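Local coordinates for protein inosine-uridine nucleoside N-ribohydrolase (Xanthomonas oryzae pv. oryzae, PDB 4KL0) that binds calcium, is classed as a bacterial effector, and may hydrolyse the N-glycosidic bonds of nucleosides, at residues V7-E12 against L368-L373; A13-E18 against R362-A367; P24-D29 against S142-G147; L31-P36 against T155-L160; D62-L67 against R133-R138. One frame throughout, in Å; residues are numbered along the deposited sequence.

In the fold
Interactions 1 and 2 join helix 10-20 to helix 358-372, bringing the two ends of the modelled chain together. Interaction 2 is their buried, wholly apolar part; interaction 1, at the surface, uses a salt bridge and a water. The other three belong to the parallel part of the sheet. Interaction 3 starts the pairing of strands 28-34 and 146-150 at their partly exposed beginnings, so a backbone bond and a water bridge sit beside a histidine. Interactions 4 and 5 are buried, each setting a helix on the sheet. They touch where Phe33 meets Met135, but interaction 4 is hydrophobic and adjoins the calcium site, whereas interaction 5 adds an ion pair.

Interaction 1. Residues V7-E12 against L368-L373; sequences VLTPTE and LAKAAL
A capping box opens helix 10-20, and the same carboxylate that closes it holds Lys370 on the last turns of helix 358-372. Lys370, much the largest contributor to the buried surface, stretches its extended chain across to Glu12 at about a right angle. Its NZ meets OE1 of Glu12 on the syn lone pair at 2.8 Å, the core of a salt bridge, with a weak second bond to OE2.

Leu8 supplies the apolar part. Its CD2 lies against the aliphatic root of the lysine, 3.8 Å from Lys370 CB, the two chains crossing obliquely; a long methylene chain lets lysine be greasy at its base and charged at its tip.

The box itself sets Glu12 in place. Thr9 is the N-cap residue. Its OG1, placed between the backbone N and the carbonyl carbon (chi1 67°), accepts a hydrogen bond from Glu12 N at 3.1 Å. In return, Thr9 N gives a nearly straight bond (173°) to Glu12 OE1 at 3.0 Å, approaching from above the carboxylate plane. Threonine and glutamate suit these places because each can satisfy an amide that the first turn leaves without a helical partner. OE1 is therefore gripped by two N-H donors, while OE2 is bonded to the hydroxyl of Ser366 on the same helix as Lys370. This setting would be expected to keep the carboxylate ionised.

The lysine tip also binds a water, 2.7 Å from Lys370 NZ, which donates its own hydrogen bond to Val7 O at 2.9 Å.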
# COMPACT_ATOMS: atom_id res chain seq x y z
N VAL A 7 -23.70 4.02 1.35
CA VAL A 7 -24.13 4.47 2.68
C VAL A 7 -23.13 4.02 3.73
O VAL A 7 -22.48 2.94 3.63
CB VAL A 7 -25.60 4.04 3.08
CG1 VAL A 7 -25.64 2.60 3.60
CG2 VAL A 7 -26.18 4.95 4.15
N LEU A 8 -23.03 4.88 4.73
CA LEU A 8 -22.16 4.77 5.87
C LEU A 8 -23.04 4.69 7.11
O LEU A 8 -24.18 5.17 7.09
CB LEU A 8 -21.37 6.05 5.94
CG LEU A 8 -20.43 6.30 4.74
CD1 LEU A 8 -19.68 7.57 4.98
CD2 LEU A 8 -19.50 5.12 4.66
N THR A 9 -22.48 4.13 8.18
CA THR A 9 -23.14 4.12 9.48
C THR A 9 -22.98 5.49 10.10
O THR A 9 -22.10 6.25 9.71
CB THR A 9 -22.49 3.11 10.46
OG1 THR A 9 -21.16 3.52 10.80
CG2 THR A 9 -22.47 1.71 9.87
N PRO A 10 -23.82 5.81 11.11
CA PRO A 10 -23.61 7.12 11.75
C PRO A 10 -22.19 7.42 12.14
O PRO A 10 -21.73 8.51 11.80
CB PRO A 10 -24.45 7.01 13.04
CG PRO A 10 -25.57 6.11 12.64
CD PRO A 10 -24.97 5.09 11.70
N THR A 11 -21.50 6.52 12.84
CA THR A 11 -20.13 6.83 13.24
C THR A 11 -19.15 6.88 12.03
O THR A 11 -18.15 7.58 12.07
CB THR A 11 -19.60 5.91 14.35
OG1 THR A 11 -19.30 4.60 13.82
CG2 THR A 11 -20.63 5.80 15.44
N GLU A 12 -19.41 6.12 10.98
CA GLU A 12 -18.55 6.19 9.78
C GLU A 12 -18.77 7.55 9.10
O GLU A 12 -17.82 8.22 8.71
CB GLU A 12 -18.86 5.07 8.79
CG GLU A 12 -18.22 3.75 9.21
CD GLU A 12 -18.82 2.56 8.47
OE1 GLU A 12 -19.87 2.69 7.75
OE2 GLU A 12 -18.22 1.48 8.64
N LEU A 368 -13.87 5.31 4.17
CA LEU A 368 -13.34 5.61 2.86
C LEU A 368 -13.62 4.48 1.86
O LEU A 368 -13.99 4.76 0.73
CB LEU A 368 -11.84 5.88 2.98
CG LEU A 368 -11.39 7.12 3.79
CD1 LEU A 368 -9.91 7.00 4.09
CD2 LEU A 368 -11.64 8.42 3.01
N ALA A 369 -13.42 3.21 2.27
CA ALA A 369 -13.62 2.14 1.30
C ALA A 369 -15.10 2.03 0.89
O ALA A 369 -15.43 1.88 -0.30
CB ALA A 369 -13.15 0.88 1.83
N LYS A 370 -16.00 2.17 1.86
CA LYS A 370 -17.43 2.08 1.48
C LYS A 370 -17.87 3.23 0.59
O LYS A 370 -18.64 3.01 -0.38
CB LYS A 370 -18.36 2.05 2.70
CG LYS A 370 -18.26 0.81 3.54
CD LYS A 370 -19.04 1.04 4.83
CE LYS A 370 -19.26 -0.24 5.61
NZ LYS A 370 -20.19 0.02 6.81
N ALA A 371 -17.41 4.45 0.89
CA ALA A 371 -17.79 5.60 0.06
C ALA A 371 -17.24 5.46 -1.37
O ALA A 371 -17.91 5.82 -2.35
CB ALA A 371 -17.32 6.92 0.73
N ALA A 372 -16.05 4.86 -1.49
CA ALA A 372 -15.37 4.73 -2.76
C ALA A 372 -16.14 3.78 -3.68
O ALA A 372 -16.03 3.88 -4.91
CB ALA A 372 -13.89 4.22 -2.53
N LEU A 373 -16.88 2.84 -3.09
CA LEU A 373 -17.51 1.78 -3.86
C LEU A 373 -19.00 2.03 -4.13
O LEU A 373 -19.68 1.12 -4.57
CB LEU A 373 -17.33 0.43 -3.21
CG LEU A 373 -15.86 0.09 -2.96
CD1 LEU A 373 -15.75 -1.12 -2.02
CD2 LEU A 373 -15.23 -0.22 -4.31
O HOH W 1 -22.49 1.12 5.92

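Interaction 2. Residues A13-E18 against R362-A367; sequences AAVLRE and RLLLSA
Two backbone donors grip Ala13 O: Arg17 N at 3.0 Å and, more weakly, Leu16 N at 3.3 Å. On the facing helix, Leu363 O takes a hydrogen bond from Ala367 N at 2.8 Å. Such carbonyls are satisfied within their own helices.

Where segments 13-18 and 362-367 meet, on helices 10-20 and 358-372, their axes pass 8.8 Å apart and cross almost perpendicularly (-91°). Val15 sits at the crossing. Its CG1, turned into the crowded position between the backbone N and the carbonyl carbon, drops onto the backbone of the other helix, 3.9 Å from Leu364 CA. The same methyl is bordered by Leu364 CD1 and by Ala367 CB, the latter at 4.0 Å, while Leu363 CG lies a little farther off. A residue as small as alanine suits this place: Ala367 CB also reaches Leu16 CB at 4.3 Å, so the helices can lie close. Leu364, with CG anti to the backbone N, brings its CD1 in beside Val15 CG1.

With no hydrogen bond between the two segments, the contact rests on the fit of apolar surfaces and, presumably, on the exclusion of water.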
# COMPACT_ATOMS: atom_id res chain seq x y z
N ALA A 13 -20.03 7.94 8.97
CA ALA A 13 -20.36 9.17 8.28
C ALA A 13 -19.72 10.33 9.05
O ALA A 13 -19.17 11.26 8.45
CB ALA A 13 -21.89 9.34 8.15
N ALA A 14 -19.75 10.28 10.39
CA ALA A 14 -19.10 11.32 11.20
C ALA A 14 -17.59 11.43 11.06
O ALA A 14 -17.00 12.53 11.12
CB ALA A 14 -19.46 11.15 12.69
N VAL A 15 -16.92 10.30 10.90
CA VAL A 15 -15.48 10.39 10.80
C VAL A 15 -15.07 10.96 9.43
O VAL A 15 -14.10 11.65 9.33
CB VAL A 15 -14.74 9.05 11.09
CG1 VAL A 15 -14.84 8.15 9.94
CG2 VAL A 15 -13.29 9.31 11.37
N LEU A 16 -15.90 10.72 8.42
CA LEU A 16 -15.60 11.22 7.09
C LEU A 16 -15.92 12.72 7.02
O LEU A 16 -15.16 13.49 6.42
CB LEU A 16 -16.33 10.40 6.03
CG LEU A 16 -16.11 10.93 4.62
CD1 LEU A 16 -14.64 10.79 4.20
CD2 LEU A 16 -17.04 10.12 3.69
N ARG A 17 -16.99 13.14 7.66
CA ARG A 17 -17.25 14.58 7.81
C ARG A 17 -16.07 15.30 8.49
O ARG A 17 -15.62 16.39 8.06
CB ARG A 17 -18.50 14.77 8.66
CG ARG A 17 -19.01 16.19 8.79
CD ARG A 17 -20.38 16.15 9.48
NE ARG A 17 -21.35 15.37 8.71
CZ ARG A 17 -21.94 14.25 9.13
NH1 ARG A 17 -21.70 13.76 10.36
NH2 ARG A 17 -22.77 13.61 8.32
N GLU A 18 -15.56 14.70 9.55
CA GLU A 18 -14.42 15.25 10.26
C GLU A 18 -13.16 15.35 9.40
O GLU A 18 -12.43 16.34 9.43
CB GLU A 18 -14.15 14.45 11.55
CG GLU A 18 -12.93 14.97 12.32
CD GLU A 18 -12.51 14.06 13.50
OE1 GLU A 18 -13.13 12.97 13.71
OE2 GLU A 18 -11.55 14.47 14.22
N ARG A 362 -9.36 2.59 12.12
CA ARG A 362 -10.24 1.52 11.64
C ARG A 362 -11.53 2.06 11.01
O ARG A 362 -11.95 1.62 9.94
CB ARG A 362 -10.65 0.60 12.80
CG ARG A 362 -9.55 -0.31 13.34
CD ARG A 362 -10.17 -1.31 14.36
NE ARG A 362 -9.11 -2.01 15.08
CZ ARG A 362 -8.64 -1.65 16.28
NH1 ARG A 362 -9.17 -0.59 16.92
NH2 ARG A 362 -7.66 -2.35 16.84
N LEU A 363 -12.16 3.04 11.69
CA LEU A 363 -13.44 3.58 11.27
C LEU A 363 -13.27 4.41 9.97
O LEU A 363 -14.05 4.31 9.02
CB LEU A 363 -14.00 4.46 12.40
CG LEU A 363 -15.49 4.67 12.51
CD1 LEU A 363 -16.20 3.34 12.64
CD2 LEU A 363 -15.72 5.52 13.76
N LEU A 364 -12.21 5.20 9.92
CA LEU A 364 -11.88 5.94 8.69
C LEU A 364 -11.56 5.05 7.48
O LEU A 364 -12.04 5.32 6.35
CB LEU A 364 -10.76 6.93 8.94
CG LEU A 364 -10.45 7.81 7.73
CD1 LEU A 364 -11.67 8.70 7.41
CD2 LEU A 364 -9.24 8.63 8.02
N LEU A 365 -10.78 3.98 7.69
CA LEU A 365 -10.56 3.02 6.59
C LEU A 365 -11.89 2.46 6.10
O LEU A 365 -12.13 2.44 4.89
CB LEU A 365 -9.64 1.87 7.02
CG LEU A 365 -8.18 2.29 7.21
CD1 LEU A 365 -7.43 1.21 8.02
CD2 LEU A 365 -7.41 2.56 5.90
N SER A 366 -12.80 2.05 7.01
CA SER A 366 -14.11 1.53 6.57
C SER A 366 -14.93 2.61 5.83
O SER A 366 -15.51 2.33 4.78
CB SER A 366 -14.87 0.92 7.77
OG SER A 366 -16.17 0.44 7.35
N ALA A 367 -14.97 3.82 6.40
CA ALA A 367 -15.70 4.93 5.74
C ALA A 367 -15.20 5.21 4.33
O ALA A 367 -16.01 5.30 3.39
CB ALA A 367 -15.66 6.19 6.60

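Interaction 3. Residues P24-D29 against S142-G147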
# COMPACT_ATOMS: atom_id res chain seq x y z
N PRO A 24 -7.06 19.86 1.79
CA PRO A 24 -6.05 20.84 1.35
C PRO A 24 -6.61 21.79 0.28
O PRO A 24 -7.68 21.54 -0.30
CB PRO A 24 -4.96 19.94 0.76
CG PRO A 24 -5.71 18.77 0.22
CD PRO A 24 -6.76 18.50 1.27
N GLN A 25 -5.91 22.88 0.00
CA GLN A 25 -6.35 23.80 -1.05
C GLN A 25 -6.29 23.16 -2.43
O GLN A 25 -7.09 23.45 -3.31
CB GLN A 25 -5.46 25.03 -1.07
CG GLN A 25 -5.58 25.82 0.19
CD GLN A 25 -5.92 27.26 -0.09
OE1 GLN A 25 -5.09 28.02 -0.63
NE2 GLN A 25 -7.17 27.65 0.22
N LEU A 26 -5.29 22.32 -2.63
CA LEU A 26 -5.16 21.65 -3.89
C LEU A 26 -4.94 20.18 -3.58
O LEU A 26 -4.20 19.88 -2.61
CB LEU A 26 -3.92 22.18 -4.59
CG LEU A 26 -3.98 23.10 -5.83
CD1 LEU A 26 -5.35 23.73 -6.05
CD2 LEU A 26 -2.89 24.15 -5.70
N PRO A 27 -5.52 19.27 -4.40
CA PRO A 27 -5.17 17.85 -4.14
C PRO A 27 -3.69 17.64 -4.40
O PRO A 27 -3.10 18.25 -5.28
CB PRO A 27 -6.03 17.04 -5.13
CG PRO A 27 -7.10 18.09 -5.71
CD PRO A 27 -6.35 19.42 -5.62
N LEU A 28 -3.11 16.74 -3.61
CA LEU A 28 -1.70 16.40 -3.77
C LEU A 28 -1.53 15.40 -4.91
O LEU A 28 -2.00 14.27 -4.81
CB LEU A 28 -1.19 15.84 -2.42
CG LEU A 28 0.31 15.46 -2.37
CD1 LEU A 28 1.24 16.66 -2.60
CD2 LEU A 28 0.67 14.75 -1.08
N ASP A 29 -0.81 15.75 -5.98
CA ASP A 29 -0.57 14.77 -7.04
C ASP A 29 0.34 13.67 -6.48
O ASP A 29 1.32 13.99 -5.77
CB ASP A 29 0.10 15.41 -8.26
CG ASP A 29 -0.92 16.02 -9.20
OD1 ASP A 29 -2.12 16.01 -8.87
OD2 ASP A 29 -0.52 16.49 -10.30
N SER A 142 5.35 19.77 -13.44
CA SER A 142 4.42 20.12 -12.37
C SER A 142 4.76 21.43 -11.70
O SER A 142 5.91 21.65 -11.29
CB SER A 142 4.33 19.03 -11.30
OG SER A 142 3.67 17.91 -11.85
N PRO A 143 3.74 22.29 -11.55
CA PRO A 143 3.83 23.57 -10.83
C PRO A 143 3.86 23.36 -9.32
O PRO A 143 4.24 24.27 -8.56
CB PRO A 143 2.56 24.29 -11.26
CG PRO A 143 1.60 23.21 -11.60
CD PRO A 143 2.40 22.06 -12.13
N HIS A 144 3.49 22.16 -8.86
CA HIS A 144 3.46 21.90 -7.42
C HIS A 144 4.18 20.60 -7.08
O HIS A 144 4.27 19.74 -7.94
CB HIS A 144 2.02 21.86 -6.95
CG HIS A 144 1.27 23.13 -7.20
ND1 HIS A 144 0.66 23.41 -8.40
CD2 HIS A 144 1.05 24.21 -6.40
CE1 HIS A 144 0.07 24.59 -8.33
NE2 HIS A 144 0.31 25.10 -7.13
N LYS A 145 4.70 20.50 -5.87
CA LYS A 145 5.42 19.29 -5.47
C LYS A 145 4.45 18.09 -5.39
O LYS A 145 3.30 18.27 -5.00
CB LYS A 145 6.10 19.47 -4.12
CG LYS A 145 7.30 20.43 -4.18
CD LYS A 145 8.02 20.46 -2.86
CE LYS A 145 9.23 21.39 -2.92
NZ LYS A 145 10.02 21.30 -1.67
N LEU A 146 4.94 16.90 -5.74
CA LEU A 146 4.13 15.67 -5.72
C LEU A 146 4.56 14.82 -4.52
O LEU A 146 5.67 15.01 -3.96
CB LEU A 146 4.38 14.86 -6.98
CG LEU A 146 3.85 15.42 -8.33
CD1 LEU A 146 4.84 16.37 -8.94
CD2 LEU A 146 3.48 14.36 -9.32
N GLY A 147 3.70 13.91 -4.11
CA GLY A 147 4.08 12.93 -3.09
C GLY A 147 4.39 11.58 -3.71
O GLY A 147 3.83 11.22 -4.74
O HOH W 2 0.74 18.12 -6.36
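Leu26 lays its CD2 methyl over one face of the His144 ring, nearer the rim than the middle. The methyl is 4.0 Å from the ring centroid and 26° off the normal, a CH-pi contact, and its closest ring atom is NE2 of His144, at 3.6 Å. The two side chains cross at about a right angle. Both residues lie in exposed loops just before the strands, where a flat imidazole can offer a face to a methyl while remaining polar at its rim.

Deeper in, the loops become strands. Gly147 N donates to Asp29 O at 2.9 Å, with an N-H...O angle of 161° and the donor nearly along the C=O axis. One step earlier the strands have splayed apart, and a water fills in: it accepts from Asp29 N and donates to Lys145 O, each at 2.9 Å. It thus stands where the next direct bond of a parallel ladder would fall.

Leu28, its CG anti to the backbone N (chi1 -178°), brings CD1 to 3.5 Å from Lys145 O, while its other methyl, CD2, takes the space beside Gly147, which has no side chain to fill it. The side chain of Asp29 touches Leu146 through its methylene, CB to Leu146 CD2 at 3.7 Å. Its carboxylate turns instead to Arg59, on the strand at its other edge, in a salt bridge.

Strands 28-34 and 146-150 are thereby zipped together at their beginnings, as adjacent parallel strands in the middle of the sheet of this Rossmann-like alpha/beta fold.

Interaction 4. Residues L31-P36 against T155-L160; sequences LLFTDP and TDASAL. With CA (calcium ion), chain B.
With CG anti to the carbonyl carbon (chi1 -58°) and the ring turned across the chain (chi2 -97°), Phe33 presents a flat face to helix 155-163. Leu160 answers with CG anti to its backbone N, which sends the branch towards the strand. Ala157 CB stands almost over the middle of the Phe33 ring, 3.8 Å from the centroid and 9° off the normal, a well-centred CH-pi contact. The small alanine also lets the ring approach the helix backbone, with Phe33 CE1 3.5 Å from Ala157 CA. Leu160 CD2 comes instead to the ring edge, 4.1 Å from Phe33 CZ, and it meets Leu31 CD1 at 4.0 Å, the two leucines crossing at about a right angle.

This is a helix packed on the parallel part of the sheet of an alpha/beta fold: it follows strand 146-150 and runs roughly antiparallel to neighbouring strand 28-34. Asp156 meets the ring through its backbone C and CB, while its OD1 is bonded to Gln98 N.

Past Phe33 the strand ends in the calcium site, in keeping with its place in nucleoside hydrolases, at the C-terminal ends of the strands. Asp42, Asp318 and the backbone O of Ile151 also bind the ion, together with three waters. Asp35 OD1 is a direct ligand at 2.5 Å from the calcium, whereas Asp35 OD2 accepts at 2.6 Å from one of the waters bound to the metal, which would help fix the carboxylate's rotation.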
# COMPACT_ATOMS: atom_id res chain seq x y z
N LEU A 31 2.39 9.79 -6.81
CA LEU A 31 3.06 8.72 -7.58
C LEU A 31 3.10 7.48 -6.65
O LEU A 31 3.60 7.58 -5.49
CB LEU A 31 4.51 9.09 -7.94
CG LEU A 31 4.63 10.52 -8.49
CD1 LEU A 31 6.13 10.85 -8.72
CD2 LEU A 31 3.84 10.67 -9.76
N LEU A 32 2.54 6.37 -7.14
CA LEU A 32 2.39 5.15 -6.32
C LEU A 32 3.20 4.01 -6.93
O LEU A 32 3.17 3.76 -8.14
CB LEU A 32 0.90 4.81 -6.25
CG LEU A 32 0.47 3.63 -5.42
CD1 LEU A 32 0.81 3.90 -3.93
CD2 LEU A 32 -1.08 3.36 -5.52
N PHE A 33 3.91 3.28 -6.05
CA PHE A 33 4.74 2.13 -6.44
C PHE A 33 4.18 0.92 -5.70
O PHE A 33 4.07 0.95 -4.48
CB PHE A 33 6.20 2.40 -6.02
CG PHE A 33 6.75 3.64 -6.62
CD1 PHE A 33 7.54 3.57 -7.78
CD2 PHE A 33 6.51 4.87 -6.03
CE1 PHE A 33 8.02 4.79 -8.37
CE2 PHE A 33 6.99 6.07 -6.61
CZ PHE A 33 7.77 5.97 -7.79
N THR A 34 3.72 -0.10 -6.43
CA THR A 34 2.78 -1.09 -5.85
C THR A 34 2.89 -2.47 -6.50
O THR A 34 3.47 -2.60 -7.58
CB THR A 34 1.38 -0.53 -6.05
OG1 THR A 34 0.37 -1.42 -5.55
CG2 THR A 34 1.10 -0.27 -7.51
N ASP A 35 2.46 -3.51 -5.78
CA ASP A 35 2.62 -4.91 -6.23
C ASP A 35 1.33 -5.68 -5.94
O ASP A 35 1.30 -6.58 -5.12
CB ASP A 35 3.82 -5.59 -5.53
CG ASP A 35 3.77 -5.51 -3.99
OD1 ASP A 35 2.82 -4.90 -3.44
OD2 ASP A 35 4.67 -6.13 -3.34
N PRO A 36 0.27 -5.33 -6.65
CA PRO A 36 -1.06 -5.87 -6.27
C PRO A 36 -1.26 -7.37 -6.62
O PRO A 36 -0.56 -7.99 -7.46
CB PRO A 36 -2.03 -5.03 -7.10
CG PRO A 36 -1.23 -4.67 -8.38
CD PRO A 36 0.18 -4.38 -7.78
N THR A 155 12.52 -1.08 -6.67
CA THR A 155 13.31 -1.03 -7.94
C THR A 155 13.01 0.25 -8.74
O THR A 155 13.92 0.98 -9.20
CB THR A 155 12.92 -2.22 -8.78
OG1 THR A 155 13.14 -3.42 -8.03
CG2 THR A 155 13.66 -2.25 -10.11
N ASP A 156 11.73 0.52 -8.95
CA ASP A 156 11.32 1.70 -9.76
C ASP A 156 11.39 3.02 -9.01
O ASP A 156 11.72 4.07 -9.62
CB ASP A 156 9.93 1.45 -10.34
CG ASP A 156 9.88 0.13 -11.04
OD1 ASP A 156 10.63 -0.05 -12.03
OD2 ASP A 156 9.15 -0.76 -10.62
N ALA A 157 11.03 3.03 -7.72
CA ALA A 157 11.16 4.26 -6.98
C ALA A 157 12.61 4.71 -6.94
O ALA A 157 12.88 5.90 -7.03
CB ALA A 157 10.59 4.09 -5.53
N SER A 158 13.52 3.76 -6.79
CA SER A 158 14.94 4.13 -6.75
C SER A 158 15.34 4.58 -8.16
O SER A 158 16.08 5.57 -8.28
CB SER A 158 15.76 2.94 -6.32
OG SER A 158 17.16 3.22 -6.43
N ALA A 159 14.89 3.85 -9.21
CA ALA A 159 15.15 4.26 -10.60
C ALA A 159 14.73 5.70 -10.87
O ALA A 159 15.42 6.43 -11.59
CB ALA A 159 14.51 3.32 -11.62
N LEU A 160 13.62 6.14 -10.27
CA LEU A 160 13.10 7.49 -10.50
C LEU A 160 14.01 8.49 -9.84
O LEU A 160 14.31 9.52 -10.44
CB LEU A 160 11.66 7.67 -9.94
CG LEU A 160 11.03 9.06 -10.14
CD1 LEU A 160 10.83 9.32 -11.61
CD2 LEU A 160 9.65 9.19 -9.48
CA CA B . 2.05 -4.05 -1.23
O HOH W 3 4.11 -5.59 -0.90
O HOH W 4 3.17 -3.75 1.20
O HOH W 5 1.21 -5.88 0.22

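Interaction 5. Residues D62-L67 against R133-R138; sequences DVVVTL and RAMCER
Helix 133-141 packs on strand 58-65 in the parallel part of the sheet, the touching segments running roughly antiparallel, 148° between their directions, the usual layering of an alpha/beta fold. Asp62 and Met135 bury most of the surface. Met135 is extended beyond CG, so its thioether slides along the strand: Met135 CG lies 3.7 Å from Asp62 CB, and the terminal methyl CE reaches Val64 CG2 at 3.4 Å, tighter than usual packing. An unbranched methionine suits this place, since its slim end can pass the aspartate and continue towards Leu31 and Phe33 of the next strand.

Asp62 turns its carboxylate to the helix. Its OD1 meets Arg138 NE at the guanidinium edge, 2.7 Å away, but the bond is bent (129°) and weak, and the two planes are 49° apart. The bend of the arginine at chi3 brings NE rather than the terminal NH1 or NH2 to the acid. A water in the guanidinium plane completes the link, donating to Asp62 OD2 at 2.6 Å and accepting from Arg138 NH2 at 2.7 Å.

Thus a buried carboxylate is paired with a positive charge both directly and through water, which probably keeps it ionised beside an otherwise apolar contact.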
# COMPACT_ATOMS: atom_id res chain seq x y z
N ASP A 62 -0.03 8.49 -11.54
CA ASP A 62 0.84 7.49 -12.14
C ASP A 62 1.05 6.37 -11.14
O ASP A 62 1.23 6.63 -9.95
CB ASP A 62 2.21 8.10 -12.50
CG ASP A 62 2.08 9.24 -13.53
OD1 ASP A 62 1.96 10.40 -13.12
OD2 ASP A 62 2.12 8.95 -14.75
N VAL A 63 1.02 5.17 -11.63
CA VAL A 63 1.28 4.00 -10.81
C VAL A 63 2.27 3.11 -11.54
O VAL A 63 2.08 2.77 -12.72
CB VAL A 63 -0.06 3.26 -10.58
CG1 VAL A 63 0.16 2.00 -9.80
CG2 VAL A 63 -1.02 4.16 -9.83
N VAL A 64 3.36 2.73 -10.88
CA VAL A 64 4.32 1.82 -11.51
C VAL A 64 4.34 0.53 -10.67
O VAL A 64 4.40 0.55 -9.46
CB VAL A 64 5.70 2.44 -11.60
CG1 VAL A 64 6.65 1.46 -12.23
CG2 VAL A 64 5.63 3.77 -12.45
N VAL A 65 4.23 -0.60 -11.35
CA VAL A 65 3.94 -1.89 -10.68
C VAL A 65 5.18 -2.80 -10.71
O VAL A 65 5.84 -2.98 -11.77
CB VAL A 65 2.78 -2.60 -11.44
CG1 VAL A 65 2.55 -3.99 -10.93
CG2 VAL A 65 1.49 -1.76 -11.34
N THR A 66 5.47 -3.44 -9.57
CA THR A 66 6.64 -4.30 -9.48
C THR A 66 6.22 -5.68 -8.96
O THR A 66 5.03 -5.95 -8.88
CB THR A 66 7.77 -3.62 -8.63
OG1 THR A 66 9.01 -4.34 -8.70
CG2 THR A 66 7.37 -3.46 -7.15
N LEU A 67 7.20 -6.55 -8.72
CA LEU A 67 7.15 -7.90 -8.11
C LEU A 67 6.86 -8.97 -9.17
O LEU A 67 5.73 -9.04 -9.70
CB LEU A 67 6.11 -8.01 -6.94
CG LEU A 67 6.23 -9.30 -6.13
CD1 LEU A 67 7.48 -9.25 -5.20
CD2 LEU A 67 4.99 -9.35 -5.23
N ARG A 133 9.10 6.54 -16.92
CA ARG A 133 9.27 7.64 -17.88
C ARG A 133 8.23 8.75 -17.70
O ARG A 133 8.56 9.96 -17.59
CB ARG A 133 9.19 7.11 -19.31
CG ARG A 133 9.73 8.15 -20.29
CD ARG A 133 11.26 8.21 -20.20
NE ARG A 133 11.80 9.44 -19.59
CZ ARG A 133 12.96 9.48 -18.92
NH1 ARG A 133 13.69 8.37 -18.75
NH2 ARG A 133 13.40 10.63 -18.38
N ALA A 134 6.96 8.36 -17.62
CA ALA A 134 5.90 9.35 -17.43
C ALA A 134 6.05 10.11 -16.12
O ALA A 134 5.75 11.28 -16.08
CB ALA A 134 4.50 8.71 -17.57
N MET A 135 6.47 9.43 -15.03
CA MET A 135 6.70 10.11 -13.76
C MET A 135 7.77 11.19 -13.94
O MET A 135 7.68 12.27 -13.34
CB MET A 135 7.10 9.11 -12.65
CG MET A 135 5.93 8.19 -12.22
SD MET A 135 6.50 7.01 -10.90
CE MET A 135 4.82 6.33 -10.37
N CYS A 136 8.83 10.86 -14.69
CA CYS A 136 9.90 11.82 -14.96
C CYS A 136 9.33 13.08 -15.66
O CYS A 136 9.53 14.24 -15.20
CB CYS A 136 11.01 11.20 -15.82
SG CYS A 136 12.12 10.06 -14.95
N GLU A 137 8.63 12.84 -16.77
CA GLU A 137 8.00 13.94 -17.52
C GLU A 137 7.08 14.77 -16.64
O GLU A 137 7.01 15.99 -16.77
CB GLU A 137 7.22 13.40 -18.71
CG GLU A 137 8.07 12.60 -19.69
CD GLU A 137 7.30 12.24 -20.96
OE1 GLU A 137 6.31 12.96 -21.28
OE2 GLU A 137 7.65 11.25 -21.63
N ARG A 138 6.37 14.11 -15.73
CA ARG A 138 5.47 14.82 -14.86
C ARG A 138 6.18 15.65 -13.77
O ARG A 138 5.73 16.74 -13.43
CB ARG A 138 4.40 13.86 -14.26
CG ARG A 138 3.45 14.59 -13.29
CD ARG A 138 2.35 13.65 -12.77
NE ARG A 138 1.60 13.02 -13.84
CZ ARG A 138 0.57 13.62 -14.44
NH1 ARG A 138 0.22 14.85 -14.05
NH2 ARG A 138 -0.12 12.99 -15.40
O HOH W 6 1.02 10.70 -16.33